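Local coordinates for protein putative dioxygenase (Nostoc punctiforme, PDB 2PEB) that binds a zinc ion and probably acts as a ring-opening dioxygenase of the Dopa 4,5-dioxygenase family, at residues A[12-17]-A[82-87]. Residues are numbered along the deposited sequence; the frame is centred on the assembly and turned at random. Where two conformers were deposited one is given.
Sequences FHAHVY and ILVHPE. With ZN (zinc ion), chain C.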
loop_
_atom_site.group_PDB
_atom_site.type_symbol
_atom_site.label_atom_id
_atom_site.label_comp_id
_atom_site.label_asym_id
_atom_site.label_seq_id
_atom_site.Cartn_x
_atom_site.Cartn_y
_atom_site.Cartn_z
ATOM N N PHE A 12 -6.365 -7.863 -8.217
ATOM C CA PHE A 12 -6.514 -6.785 -7.251
ATOM C C PHE A 12 -7.644 -5.852 -7.585
ATOM O O PHE A 12 -8.033 -5.704 -8.753
ATOM C CB PHE A 12 -5.236 -5.934 -7.113
ATOM C CG PHE A 12 -4.054 -6.719 -6.689
ATOM C CD1 PHE A 12 -3.255 -7.339 -7.634
ATOM C CD2 PHE A 12 -3.706 -6.810 -5.350
ATOM C CE1 PHE A 12 -2.145 -8.086 -7.258
ATOM C CE2 PHE A 12 -2.598 -7.575 -4.956
ATOM C CZ PHE A 12 -1.803 -8.196 -5.929
ATOM N N HIS A 13 -8.198 -5.251 -6.541
ATOM C CA HIS A 13 -9.049 -4.069 -6.666
ATOM C C HIS A 13 -8.404 -2.891 -6.038
ATOM O O HIS A 13 -7.828 -3.000 -4.971
ATOM C CB HIS A 13 -10.327 -4.270 -5.882
ATOM C CG HIS A 13 -11.325 -5.145 -6.540
ATOM N ND1 HIS A 13 -12.566 -5.376 -5.985
ATOM C CD2 HIS A 13 -11.297 -5.818 -7.715
ATOM C CE1 HIS A 13 -13.248 -6.179 -6.789
ATOM N NE2 HIS A 13 -12.513 -6.442 -7.857
ATOM N N ALA A 14 -8.499 -1.753 -6.686
ATOM C CA ALA A 14 -8.394 -0.440 -6.041
ATOM C C ALA A 14 -9.793 0.178 -5.870
ATOM O O ALA A 14 -10.601 0.171 -6.784
ATOM C CB ALA A 14 -7.520 0.437 -6.834
ATOM N N HIS A 15 -10.082 0.641 -4.659
ATOM C CA HIS A 15 -11.288 1.420 -4.324
ATOM C C HIS A 15 -10.819 2.861 -4.069
ATOM O O HIS A 15 -10.041 3.127 -3.144
ATOM C CB HIS A 15 -12.066 0.787 -3.155
ATOM C CG HIS A 15 -12.632 -0.572 -3.504
ATOM N ND1 HIS A 15 -13.898 -0.715 -4.043
ATOM C CD2 HIS A 15 -12.122 -1.825 -3.422
ATOM C CE1 HIS A 15 -14.130 -1.978 -4.311
ATOM N NE2 HIS A 15 -13.100 -2.686 -3.895
ATOM N N VAL A 16 -11.227 3.766 -4.951
ATOM C CA VAL A 16 -10.830 5.166 -4.897
ATOM C C VAL A 16 -11.977 5.920 -4.286
ATOM O O VAL A 16 -13.077 6.022 -4.874
ATOM C CB VAL A 16 -10.494 5.704 -6.307
ATOM C CG1 VAL A 16 -10.055 7.159 -6.227
ATOM C CG2 VAL A 16 -9.412 4.852 -7.005
ATOM N N TYR A 17 -11.770 6.388 -3.056
ATOM C CA TYR A 17 -12.768 7.109 -2.313
ATOM C C TYR A 17 -12.776 8.595 -2.656
ATOM O O TYR A 17 -11.739 9.195 -2.986
ATOM C CB TYR A 17 -12.589 6.880 -0.803
ATOM C CG TYR A 17 -12.688 5.418 -0.467
ATOM C CD1 TYR A 17 -13.921 4.837 -0.248
ATOM C CD2 TYR A 17 -11.548 4.590 -0.401
ATOM C CE1 TYR A 17 -14.046 3.481 0.003
ATOM C CE2 TYR A 17 -11.665 3.215 -0.113
ATOM C CZ TYR A 17 -12.933 2.680 0.094
ATOM O OH TYR A 17 -13.120 1.347 0.336
ATOM N N ILE A 82 -7.153 5.631 -0.994
ATOM C CA ILE A 82 -7.308 4.507 -1.888
ATOM C C ILE A 82 -6.944 3.225 -1.170
ATOM O O ILE A 82 -5.863 3.042 -0.648
ATOM C CB ILE A 82 -6.445 4.659 -3.179
ATOM C CG1 ILE A 82 -6.804 5.918 -3.930
ATOM C CG2 ILE A 82 -6.626 3.530 -4.130
ATOM C CD1 ILE A 82 -5.902 6.157 -5.091
ATOM N N LEU A 83 -7.931 2.357 -1.084
ATOM C CA LEU A 83 -7.750 0.998 -0.699
ATOM C C LEU A 83 -7.362 0.103 -1.859
ATOM O O LEU A 83 -8.018 0.094 -2.908
ATOM C CB LEU A 83 -9.066 0.485 -0.142
ATOM C CG LEU A 83 -9.115 -0.999 0.218
ATOM C CD1 LEU A 83 -8.239 -1.275 1.449
ATOM C CD2 LEU A 83 -10.559 -1.469 0.518
ATOM N N VAL A 84 -6.303 -0.662 -1.704
ATOM C CA VAL A 84 -5.992 -1.727 -2.641
ATOM C C VAL A 84 -6.017 -3.090 -1.928
ATOM O O VAL A 84 -5.393 -3.271 -0.923
ATOM C CB VAL A 84 -4.633 -1.545 -3.361
ATOM C CG1 VAL A 84 -4.369 -2.742 -4.354
ATOM C CG2 VAL A 84 -4.556 -0.155 -4.071
ATOM N N HIS A 85 -6.787 -4.030 -2.455
ATOM C CA HIS A 85 -6.923 -5.328 -1.845
ATOM C C HIS A 85 -6.769 -6.399 -2.903
ATOM O O HIS A 85 -7.084 -6.187 -4.064
ATOM C CB HIS A 85 -8.213 -5.472 -0.996
ATOM C CG HIS A 85 -9.480 -5.606 -1.783
ATOM N ND1 HIS A 85 -9.821 -6.775 -2.421
ATOM C CD2 HIS A 85 -10.506 -4.745 -2.010
ATOM C CE1 HIS A 85 -10.977 -6.611 -3.058
ATOM N NE2 HIS A 85 -11.422 -5.394 -2.813
ATOM N N PRO A 86 -6.228 -7.540 -2.500
ATOM C CA PRO A 86 -6.138 -8.688 -3.372
ATOM C C PRO A 86 -7.454 -9.401 -3.432
ATOM O O PRO A 86 -8.368 -9.100 -2.647
ATOM C CB PRO A 86 -5.088 -9.546 -2.689
ATOM C CG PRO A 86 -5.292 -9.238 -1.246
ATOM C CD PRO A 86 -5.664 -7.854 -1.154
ATOM N N GLU A 87 -7.534 -10.302 -4.405
ATOM C CA GLU A 87 -8.671 -11.187 -4.549
ATOM C C GLU A 87 -8.137 -12.590 -4.463
ATOM O O GLU A 87 -7.513 -13.068 -5.404
ATOM C CB GLU A 87 -9.357 -10.948 -5.891
ATOM C CG GLU A 87 -9.943 -9.586 -5.971
ATOM C CD GLU A 87 -10.456 -9.256 -7.344
ATOM O OE1 GLU A 87 -9.666 -9.292 -8.318
ATOM O OE2 GLU A 87 -11.655 -8.936 -7.451
HETATM ZN ZN ZN C . -12.963 -4.552 -4.123
#
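Phe12, Ala14 and Val16 meet Pro86, Val84 and Ile82 on the apolar face of two antiparallel strands, where each faces its partner in a non-hydrogen-bonded pair. The small Ala14 lets its CB touch Val84 CG2 at 4.1 Å, while the flat Phe12 ring brings CE2 to 3.9 Å from Pro86 CB. An alanine in place of Phe12 would probably open a gap beside Pro86 and Val84 and lose the ring's share of the packing on Met74 of the second subunit, which Pro86 also touches. Between these pairs, His13 and His85 exchange two backbone hydrogen bonds, as do His15 and Leu83. On the other face Leu83 lays CB at the edge of the Tyr17 ring, 3.8 Å from CE2. Imidazoles suit the rest because their nitrogens can ligate metal: His13 ND1, His15 NE2 and His85 NE2 supply three of the zinc ion's ligands, the others coming from outside these strands, in what is probably the catalytic centre. His13 CB lies over one face of the His85 ring. His85 ND1 donates a nearly straight bond (2.8 Å) to Pro86 O, which, with the NE2-zinc bond, fixes the ring's rotation. Strand 55-61 flanks 12-17, strand 100-102 flanks 82-87, and helix 91-96 packs against His85 and Pro86.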